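Local coordinates for transcriptional repressor of the blcABC operon (Agrobacterium tumefaciens, PDB 3MQ0), which represses transcription of the blcABC operon, probably by binding DNA through a helix-turn-helix domain joined to a GAF-fold domain, at residues A48-L51 with T52-L55; W92-G95 with F96-L100; H99-I102 with V103-F106; E256-T259 with T260-L264. All blocks are in the same frame, centred on the assembly; numbering follows the deposited sequence.

Contact 1: residues A48-L51 with T52-L55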
loop_
_atom_site.group_PDB
_atom_site.type_symbol
_atom_site.label_atom_id
_atom_site.label_comp_id
_atom_site.label_asym_id
_atom_site.label_seq_id
_atom_site.Cartn_x
_atom_site.Cartn_y
_atom_site.Cartn_z
ATOM N N ALA B 48 7.248 -11.768 22.550
ATOM C CA ALA B 48 6.001 -12.411 22.934
ATOM C C ALA B 48 5.648 -11.951 24.342
ATOM O O ALA B 48 4.479 -11.728 24.653
ATOM C CB ALA B 48 6.124 -13.925 22.872
ATOM N N ALA B 49 6.662 -11.790 25.193
ATOM C CA ALA B 49 6.405 -11.372 26.564
ATOM C C ALA B 49 5.768 -9.992 26.599
ATOM O O ALA B 49 4.838 -9.745 27.362
ATOM C CB ALA B 49 7.681 -11.392 27.376
ATOM N N GLU B 50 6.266 -9.087 25.763
ATOM C CA GLU B 50 5.701 -7.747 25.693
ATOM C C GLU B 50 4.254 -7.762 25.201
ATOM O O GLU B 50 3.395 -7.070 25.751
ATOM C CB GLU B 50 6.574 -6.827 24.826
ATOM C CG GLU B 50 7.907 -6.462 25.485
ATOM C CD GLU B 50 8.854 -5.723 24.551
ATOM O OE1 GLU B 50 8.998 -6.153 23.386
ATOM O OE2 GLU B 50 9.453 -4.711 24.984
ATOM N N LEU B 51 3.976 -8.544 24.162
ATOM C CA LEU B 51 2.629 -8.583 23.609
ATOM C C LEU B 51 1.654 -9.207 24.599
ATOM O O LEU B 51 0.489 -8.821 24.665
ATOM C CB LEU B 51 2.597 -9.362 22.291
ATOM C CG LEU B 51 3.288 -8.664 21.123
ATOM C CD1 LEU B 51 3.499 -9.662 19.979
ATOM C CD2 LEU B 51 2.435 -7.486 20.676
ATOM N N THR B 52 2.147 -10.176 25.362
ATOM C CA THR B 52 1.319 -10.912 26.306
ATOM C C THR B 52 0.708 -9.944 27.323
ATOM O O THR B 52 -0.424 -10.127 27.762
ATOM C CB THR B 52 2.150 -12.035 26.983
ATOM O OG1 THR B 52 2.397 -13.071 26.025
ATOM C CG2 THR B 52 1.430 -12.631 28.172
ATOM N N ARG B 53 1.458 -8.897 27.667
ATOM C CA ARG B 53 1.006 -7.870 28.606
ATOM C C ARG B 53 -0.261 -7.174 28.115
ATOM O O ARG B 53 -1.002 -6.588 28.904
ATOM C CB ARG B 53 2.122 -6.834 28.816
ATOM C CG ARG B 53 2.043 -6.057 30.118
ATOM C CD ARG B 53 3.089 -4.935 30.173
ATOM N NE ARG B 53 4.464 -5.436 30.106
ATOM C CZ ARG B 53 5.191 -5.520 28.990
ATOM N NH1 ARG B 53 4.682 -5.135 27.821
ATOM N NH2 ARG B 53 6.430 -5.993 29.045
ATOM N N PHE B 54 -0.508 -7.237 26.808
ATOM C CA PHE B 54 -1.679 -6.591 26.217
ATOM C C PHE B 54 -2.848 -7.551 26.010
ATOM O O PHE B 54 -3.875 -7.176 25.444
ATOM C CB PHE B 54 -1.329 -5.950 24.867
ATOM C CG PHE B 54 -0.312 -4.846 24.953
ATOM C CD1 PHE B 54 -0.700 -3.541 25.200
ATOM C CD2 PHE B 54 1.033 -5.111 24.757
ATOM C CE1 PHE B 54 0.240 -2.526 25.264
ATOM C CE2 PHE B 54 1.973 -4.108 24.820
ATOM C CZ PHE B 54 1.581 -2.812 25.076
ATOM N N LEU B 55 -2.697 -8.792 26.447
ATOM C CA LEU B 55 -3.757 -9.778 26.272
ATOM C C LEU B 55 -4.403 -10.157 27.600
ATOM O O LEU B 55 -3.719 -10.343 28.609
ATOM C CB LEU B 55 -3.220 -11.034 25.581
ATOM C CG LEU B 55 -2.836 -10.929 24.101
ATOM C CD1 LEU B 55 -2.008 -12.136 23.661
ATOM C CD2 LEU B 55 -4.076 -10.806 23.245
#
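The amide of Thr52 bonds to Ala48 O four residues back (N to O 2.9 Å), whereas Phe54 N steps back only three residues to Leu51 O, 2.8 Å away, and the chain passes into a type I turn spanning Thr52 to Leu55. Thr52 adds a second bond to the same acceptor: OG1 lies opposite its own carbonyl carbon (chi1 -72°), which brings it 2.8 Å from Ala48 O. The amide and the hydroxyl approach that oxygen from opposite faces of its carbonyl plane, the hydroxyl 42° out of it. This short helix precedes helix 59-71, and together they form the helix-turn-helix, in which the later helix is probably the recognition helix. Thr52 and Leu55 touch Ala62 on that helix, while Leu51 packs against Val39 of helix 27-41. On the outer side, Arg53 bends at chi3 and runs alongside Glu50, pointing the same way. Arg53 NH1 comes 3.1 Å from Glu50 O at an angle too poor for a hydrogen bond, and Glu50 CG sits at the guanidinium edge. The Glu50 carboxylate is held by others, Thr47 N and a salt bridge with Arg44. Phe54 lays its CD2 3.2 Å from Glu50 O, with Leu51 CA at the ring edge, and also touches Leu38.

Contact 2: residues W92-G95 with F96-L100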
loop_
_atom_site.group_PDB
_atom_site.type_symbol
_atom_site.label_atom_id
_atom_site.label_comp_id
_atom_site.label_asym_id
_atom_site.label_seq_id
_atom_site.Cartn_x
_atom_site.Cartn_y
_atom_site.Cartn_z
ATOM N N TRP B 92 -4.003 -9.592 1.038
ATOM C CA TRP B 92 -5.334 -9.087 1.354
ATOM C C TRP B 92 -5.417 -7.601 1.035
ATOM O O TRP B 92 -6.400 -7.142 0.452
ATOM C CB TRP B 92 -5.650 -9.350 2.821
ATOM C CG TRP B 92 -5.567 -10.803 3.158
ATOM C CD1 TRP B 92 -5.798 -11.849 2.322
ATOM C CD2 TRP B 92 -5.208 -11.368 4.420
ATOM N NE1 TRP B 92 -5.623 -13.033 2.988
ATOM C CE2 TRP B 92 -5.264 -12.766 4.279
ATOM C CE3 TRP B 92 -4.858 -10.825 5.656
ATOM C CZ2 TRP B 92 -4.975 -13.632 5.331
ATOM C CZ3 TRP B 92 -4.573 -11.691 6.706
ATOM C CH2 TRP B 92 -4.634 -13.072 6.537
ATOM N N ALA B 93 -4.391 -6.843 1.414
ATOM C CA ALA B 93 -4.404 -5.417 1.117
ATOM C C ALA B 93 -4.494 -5.206 -0.399
ATOM O O ALA B 93 -5.208 -4.323 -0.868
ATOM C CB ALA B 93 -3.160 -4.719 1.708
ATOM N N ASN B 94 -3.773 -6.030 -1.161
ATOM C CA ASN B 94 -3.803 -5.961 -2.619
ATOM C C ASN B 94 -5.203 -6.255 -3.120
ATOM O O ASN B 94 -5.704 -5.627 -4.046
ATOM C CB ASN B 94 -2.819 -6.983 -3.198
ATOM C CG ASN B 94 -2.682 -6.878 -4.696
ATOM O OD1 ASN B 94 -3.465 -7.460 -5.447
ATOM N ND2 ASN B 94 -1.672 -6.144 -5.143
ATOM N N GLY B 95 -5.841 -7.233 -2.493
ATOM C CA GLY B 95 -7.203 -7.584 -2.839
ATOM C C GLY B 95 -8.161 -6.441 -2.544
ATOM O O GLY B 95 -9.053 -6.157 -3.339
ATOM N N PHE B 96 -7.976 -5.789 -1.401
ATOM C CA PHE B 96 -8.759 -4.609 -1.078
ATOM C C PHE B 96 -8.605 -3.525 -2.146
ATOM O O PHE B 96 -9.599 -3.021 -2.669
ATOM C CB PHE B 96 -8.377 -4.057 0.301
ATOM C CG PHE B 96 -9.028 -2.735 0.634
ATOM C CD1 PHE B 96 -10.359 -2.674 1.034
ATOM C CD2 PHE B 96 -8.306 -1.556 0.563
ATOM C CE1 PHE B 96 -10.953 -1.471 1.347
ATOM C CE2 PHE B 96 -8.891 -0.340 0.870
ATOM C CZ PHE B 96 -10.221 -0.292 1.263
ATOM N N LEU B 97 -7.363 -3.180 -2.476
ATOM C CA LEU B 97 -7.115 -2.078 -3.402
ATOM C C LEU B 97 -7.601 -2.384 -4.820
ATOM O O LEU B 97 -8.014 -1.481 -5.546
ATOM C CB LEU B 97 -5.636 -1.687 -3.409
ATOM C CG LEU B 97 -5.098 -1.097 -2.107
ATOM C CD1 LEU B 97 -3.585 -0.981 -2.150
ATOM C CD2 LEU B 97 -5.744 0.255 -1.819
ATOM N N SER B 98 -7.561 -3.656 -5.204
ATOM C CA SER B 98 -7.989 -4.079 -6.537
ATOM C C SER B 98 -9.503 -4.065 -6.714
ATOM O O SER B 98 -10.006 -3.712 -7.777
ATOM C CB SER B 98 -7.462 -5.481 -6.843
ATOM O OG SER B 98 -6.048 -5.504 -6.794
ATOM N N HIS B 99 -10.224 -4.475 -5.678
ATOM C CA HIS B 99 -11.675 -4.570 -5.731
ATOM C C HIS B 99 -12.365 -3.244 -5.394
ATOM O O HIS B 99 -13.591 -3.174 -5.367
ATOM C CB HIS B 99 -12.172 -5.659 -4.776
ATOM C CG HIS B 99 -11.887 -7.056 -5.241
ATOM N ND1 HIS B 99 -10.626 -7.478 -5.602
ATOM C CD2 HIS B 99 -12.700 -8.128 -5.391
ATOM C CE1 HIS B 99 -10.675 -8.749 -5.962
ATOM N NE2 HIS B 99 -11.923 -9.167 -5.841
ATOM N N LEU B 100 -11.577 -2.204 -5.136
ATOM C CA LEU B 100 -12.128 -0.920 -4.695
ATOM C C LEU B 100 -12.989 -0.249 -5.768
ATOM O O LEU B 100 -12.523 0.034 -6.871
ATOM C CB LEU B 100 -11.006 0.023 -4.247
ATOM C CG LEU B 100 -11.365 1.105 -3.222
ATOM C CD1 LEU B 100 -12.041 0.489 -2.010
ATOM C CD2 LEU B 100 -10.125 1.886 -2.811
#
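The Phe96 ring has Ala93 O at its edge, near the ring plane, and Phe96 CB is 3.4 Å from Ala93 O; beyond this the ring leads away to pack on Gly86 of the second subunit. The His99 imidazole meets Gly95 O obliquely, with ND1 3.1 Å from the oxygen, while NE2 bonds to Ser42 O of the second subunit. Trp92 sends its indole away from the following turn: it meets the His88 ring at about 90°, and NE1 bonds to Asp37 of the second subunit. Between these groups the helix holds its regular spacing, with Phe96 N 2.8 Å from Trp92 O and Leu97 N 2.9 Å from Ala93 O. Asn94 O is gripped twice by Ser98, whose N lies 2.9 Å and OG 2.8 Å away on opposite faces of the carbonyl plane. The hydroxyl can turn back because OG stands opposite the Ser98 carbonyl carbon (chi1 -60°). His99 N reaches Gly95 O at 3.1 Å. Ala93 packs on Ala93 of the second subunit, so this is an interface helix, consistent with the linker joining DNA-binding and C-terminal domains in IclR-family regulators.

Contact 3: residues H99-I102 with V103-F106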
loop_
_atom_site.group_PDB
_atom_site.type_symbol
_atom_site.label_atom_id
_atom_site.label_comp_id
_atom_site.label_asym_id
_atom_site.label_seq_id
_atom_site.Cartn_x
_atom_site.Cartn_y
_atom_site.Cartn_z
ATOM N N HIS B 99 -10.224 -4.475 -5.678
ATOM C CA HIS B 99 -11.675 -4.570 -5.731
ATOM C C HIS B 99 -12.365 -3.244 -5.394
ATOM O O HIS B 99 -13.591 -3.174 -5.367
ATOM C CB HIS B 99 -12.172 -5.659 -4.776
ATOM C CG HIS B 99 -11.887 -7.056 -5.241
ATOM N ND1 HIS B 99 -10.626 -7.478 -5.602
ATOM C CD2 HIS B 99 -12.700 -8.128 -5.391
ATOM C CE1 HIS B 99 -10.675 -8.749 -5.962
ATOM N NE2 HIS B 99 -11.923 -9.167 -5.841
ATOM N N LEU B 100 -11.577 -2.204 -5.136
ATOM C CA LEU B 100 -12.128 -0.920 -4.695
ATOM C C LEU B 100 -12.989 -0.249 -5.768
ATOM O O LEU B 100 -12.523 0.034 -6.871
ATOM C CB LEU B 100 -11.006 0.023 -4.247
ATOM C CG LEU B 100 -11.365 1.105 -3.222
ATOM C CD1 LEU B 100 -12.041 0.489 -2.010
ATOM C CD2 LEU B 100 -10.125 1.886 -2.811
ATOM N N ASP B 101 -14.251 0.003 -5.426
ATOM C CA ASP B 101 -15.209 0.623 -6.336
ATOM C C ASP B 101 -15.909 1.736 -5.570
ATOM O O ASP B 101 -16.842 1.484 -4.814
ATOM C CB ASP B 101 -16.229 -0.411 -6.801
ATOM C CG ASP B 101 -17.168 0.121 -7.883
ATOM O OD1 ASP B 101 -17.456 1.339 -7.907
ATOM O OD2 ASP B 101 -17.625 -0.692 -8.714
ATOM N N ILE B 102 -15.442 2.959 -5.756
ATOM C CA ILE B 102 -15.934 4.078 -4.965
ATOM C C ILE B 102 -17.433 4.355 -5.186
ATOM O O ILE B 102 -18.156 4.701 -4.252
ATOM C CB ILE B 102 -15.085 5.340 -5.212
ATOM C CG1 ILE B 102 -15.490 6.458 -4.265
ATOM C CG2 ILE B 102 -15.175 5.788 -6.664
ATOM C CD1 ILE B 102 -14.698 7.717 -4.482
ATOM N N VAL B 103 -17.909 4.179 -6.412
ATOM C CA VAL B 103 -19.302 4.474 -6.688
ATOM C C VAL B 103 -20.233 3.521 -5.942
ATOM O O VAL B 103 -21.232 3.950 -5.371
ATOM C CB VAL B 103 -19.594 4.431 -8.199
ATOM C CG1 VAL B 103 -21.091 4.581 -8.463
ATOM C CG2 VAL B 103 -18.793 5.518 -8.906
ATOM N N SER B 104 -19.932 2.225 -5.945
ATOM C CA SER B 104 -20.799 1.292 -5.225
ATOM C C SER B 104 -20.681 1.497 -3.701
ATOM O O SER B 104 -21.662 1.371 -2.982
ATOM C CB SER B 104 -20.513 -0.166 -5.611
ATOM O OG SER B 104 -19.182 -0.528 -5.298
ATOM N N THR B 105 -19.485 1.828 -3.223
ATOM C CA THR B 105 -19.281 2.142 -1.808
ATOM C C THR B 105 -20.131 3.351 -1.395
ATOM O O THR B 105 -20.815 3.339 -0.375
ATOM C CB THR B 105 -17.788 2.431 -1.527
ATOM O OG1 THR B 105 -17.018 1.260 -1.839
ATOM C CG2 THR B 105 -17.564 2.817 -0.067
ATOM N N PHE B 106 -20.076 4.389 -2.217
ATOM C CA PHE B 106 -20.902 5.593 -2.064
ATOM C C PHE B 106 -22.396 5.236 -2.010
ATOM O O PHE B 106 -23.086 5.617 -1.076
ATOM C CB PHE B 106 -20.566 6.527 -3.232
ATOM C CG PHE B 106 -21.570 7.630 -3.493
ATOM C CD1 PHE B 106 -21.554 8.801 -2.744
ATOM C CD2 PHE B 106 -22.461 7.530 -4.548
ATOM C CE1 PHE B 106 -22.451 9.844 -3.020
ATOM C CE2 PHE B 106 -23.364 8.555 -4.827
ATOM C CZ PHE B 106 -23.351 9.715 -4.058
#
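Asp101 O is the hub, accepting from three donors of the following turn: Thr105 N and Ser104 OG at 3.1 Å each, and Thr105 OG1 at 3.0 Å. The amide approaches almost in line with the carbonyl bond, whereas the Thr105 hydroxyl stands well above the carbonyl plane, 46° out of it. Ser104 turns its OG between its own N and carbonyl carbon (chi1 61°), which swings the hydroxyl back over Asp101, where Ser104 OG also lies 3.3 Å from Asp101 CB. The carboxylate works beside this hub: Asp101 OD1 takes the Ser104 N-H at 3.3 Å in a nearly straight bond (169° at the hydrogen), met from above the carboxylate plane. An anion facing the start of a helix would be expected to gain from the amide dipoles there. Ile102 O receives Phe106 N at 2.8 Å, the next i to i+4 bond after that from Thr105 N to Asp101 O, and Phe106 CB sits 3.2 Å from the same oxygen. Further out, Thr105 OG1 has a second partner, Arg84 of the second subunit, so the hydroxyl joins the helix start to the dimer interface. Phe106 directs its ring to Val121, Leu123 and Ile236 on the sheet, and Val103 also touches Leu123, while Ile102 reaches Ala234 and Leu268. The whole is an aspartate N-cap at the start of helix 102-110, which packs on the antiparallel sheet of the GAF-fold domain.

Contact 4: residues E256-T259 with T260-L264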
loop_
_atom_site.group_PDB
_atom_site.type_symbol
_atom_site.label_atom_id
_atom_site.label_comp_id
_atom_site.label_asym_id
_atom_site.label_seq_id
_atom_site.Cartn_x
_atom_site.Cartn_y
_atom_site.Cartn_z
ATOM N N GLU B 256 -22.502 17.802 9.141
ATOM C CA GLU B 256 -22.976 16.436 8.943
ATOM C C GLU B 256 -22.326 15.826 7.697
ATOM O O GLU B 256 -21.885 14.676 7.717
ATOM C CB GLU B 256 -24.507 16.369 8.808
ATOM C CG GLU B 256 -25.274 16.823 10.058
ATOM C CD GLU B 256 -24.945 16.010 11.296
ATOM O OE1 GLU B 256 -25.111 14.765 11.278
ATOM O OE2 GLU B 256 -24.521 16.627 12.296
ATOM N N LEU B 257 -22.278 16.581 6.604
ATOM C CA LEU B 257 -21.629 16.067 5.400
ATOM C C LEU B 257 -20.126 15.807 5.587
ATOM O O LEU B 257 -19.600 14.832 5.058
ATOM C CB LEU B 257 -21.851 16.989 4.213
ATOM C CG LEU B 257 -21.547 16.345 2.851
ATOM C CD1 LEU B 257 -22.406 15.127 2.586
ATOM C CD2 LEU B 257 -21.730 17.372 1.755
ATOM N N ARG B 258 -19.449 16.675 6.335
ATOM C CA ARG B 258 -18.019 16.504 6.598
ATOM C C ARG B 258 -17.744 15.152 7.252
ATOM O O ARG B 258 -16.826 14.421 6.838
ATOM C CB ARG B 258 -17.462 17.652 7.474
ATOM C CG ARG B 258 -15.953 17.558 7.707
ATOM C CD ARG B 258 -15.461 18.568 8.754
ATOM N NE ARG B 258 -15.891 18.236 10.119
ATOM C CZ ARG B 258 -15.264 17.375 10.919
ATOM N NH1 ARG B 258 -14.173 16.747 10.499
ATOM N NH2 ARG B 258 -15.734 17.142 12.145
ATOM N N THR B 259 -18.540 14.805 8.262
ATOM C CA THR B 259 -18.324 13.553 8.976
ATOM C C THR B 259 -18.789 12.328 8.173
ATOM O O THR B 259 -18.213 11.242 8.283
ATOM C CB THR B 259 -18.970 13.570 10.369
ATOM O OG1 THR B 259 -20.350 13.917 10.252
ATOM C CG2 THR B 259 -18.272 14.613 11.255
ATOM N N THR B 260 -19.841 12.506 7.388
ATOM C CA THR B 260 -20.300 11.475 6.456
ATOM C C THR B 260 -19.184 11.158 5.470
ATOM O O THR B 260 -18.892 9.989 5.195
ATOM C CB THR B 260 -21.558 11.956 5.668
ATOM O OG1 THR B 260 -22.668 12.055 6.569
ATOM C CG2 THR B 260 -21.903 10.986 4.526
ATOM N N ALA B 261 -18.549 12.206 4.945
ATOM C CA ALA B 261 -17.437 12.043 4.008
ATOM C C ALA B 261 -16.254 11.329 4.657
ATOM O O ALA B 261 -15.633 10.471 4.040
ATOM C CB ALA B 261 -16.997 13.403 3.466
ATOM N N ASN B 262 -15.926 11.706 5.893
ATOM C CA ASN B 262 -14.901 11.000 6.663
ATOM C C ASN B 262 -15.194 9.504 6.834
ATOM O O ASN B 262 -14.296 8.665 6.725
ATOM C CB ASN B 262 -14.683 11.679 8.021
ATOM C CG ASN B 262 -14.002 13.034 7.884
ATOM O OD1 ASN B 262 -13.460 13.353 6.832
ATOM N ND2 ASN B 262 -14.039 13.833 8.935
ATOM N N ALA B 263 -16.455 9.166 7.077
ATOM C CA ALA B 263 -16.836 7.758 7.234
ATOM C C ALA B 263 -16.691 7.019 5.909
ATOM O O ALA B 263 -16.261 5.867 5.865
ATOM C CB ALA B 263 -18.263 7.639 7.751
ATOM N N LEU B 264 -17.041 7.682 4.816
ATOM C CA LEU B 264 -16.860 7.072 3.504
ATOM C C LEU B 264 -15.373 6.852 3.190
ATOM O O LEU B 264 -14.995 5.801 2.665
ATOM C CB LEU B 264 -17.512 7.946 2.422
ATOM C CG LEU B 264 -17.719 7.374 1.025
ATOM C CD1 LEU B 264 -18.407 6.024 1.086
ATOM C CD2 LEU B 264 -18.547 8.345 0.189
HETATM O O HOH W 1 -12.759 16.583 8.003
HETATM O O HOH W 2 -14.555 15.429 5.252
#
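Leu257 and Ala261 form the tight side: Ala261 N is 2.8 Å from Leu257 O, its CB lies 3.4 Å from the same oxygen, and both side chains rest on Ala223 of strand 218-226. Leu264, one turn on, continues this buried row onto Ile225. Thr260 is also enclosed, and its OG1 joins its N in gripping Glu256 O, each at 3.0 Å. The hydroxyl stands opposite the Thr260 carbonyl carbon (chi1 -68°) and comes from above the Glu256 carbonyl plane, 41° out of it. Helix 247-267, the last of the chain, lies against the antiparallel sheet of the GAF-fold domain, as the contacts with Ala223 and Ile225 attest. The watery side is that of Arg258 and Asn262. Their side chains cross at an angle, guanidinium and amide planes 72° apart, and Arg258 NH1 comes 3.3 Å from Asn262 ND2. Both are donors, so no direct bond forms; instead one water accepts from the two, lying 2.9 Å from Arg258 NH1 at the guanidinium edge. A second water sits between Arg258 O and Asn262 OD1, 2.8 Å from the latter. Arg258 NH2 forms a salt bridge with Glu255.

How the contacts relate
In all four contacts the two segments are consecutive, so each closes a single turn and no long loop. Contact 1 comes first, in the helix-turn-helix region, and stands apart: its centre is about 30 Å from that of contact 2. Contacts 2 and 3 overlap at His99 and Leu100, the first on helix 89-98 and the second at the start of helix 102-110; both also reach the second subunit. Contact 4 follows much later in the sequence yet returns to contact 3, where Thr105 CG2 meets Leu264 CD1 at 3.5 Å. The chain thus runs from DNA-binding region through an interface helix into the GAF-fold domain, where helix 102-110 and helix 247-267 pack together.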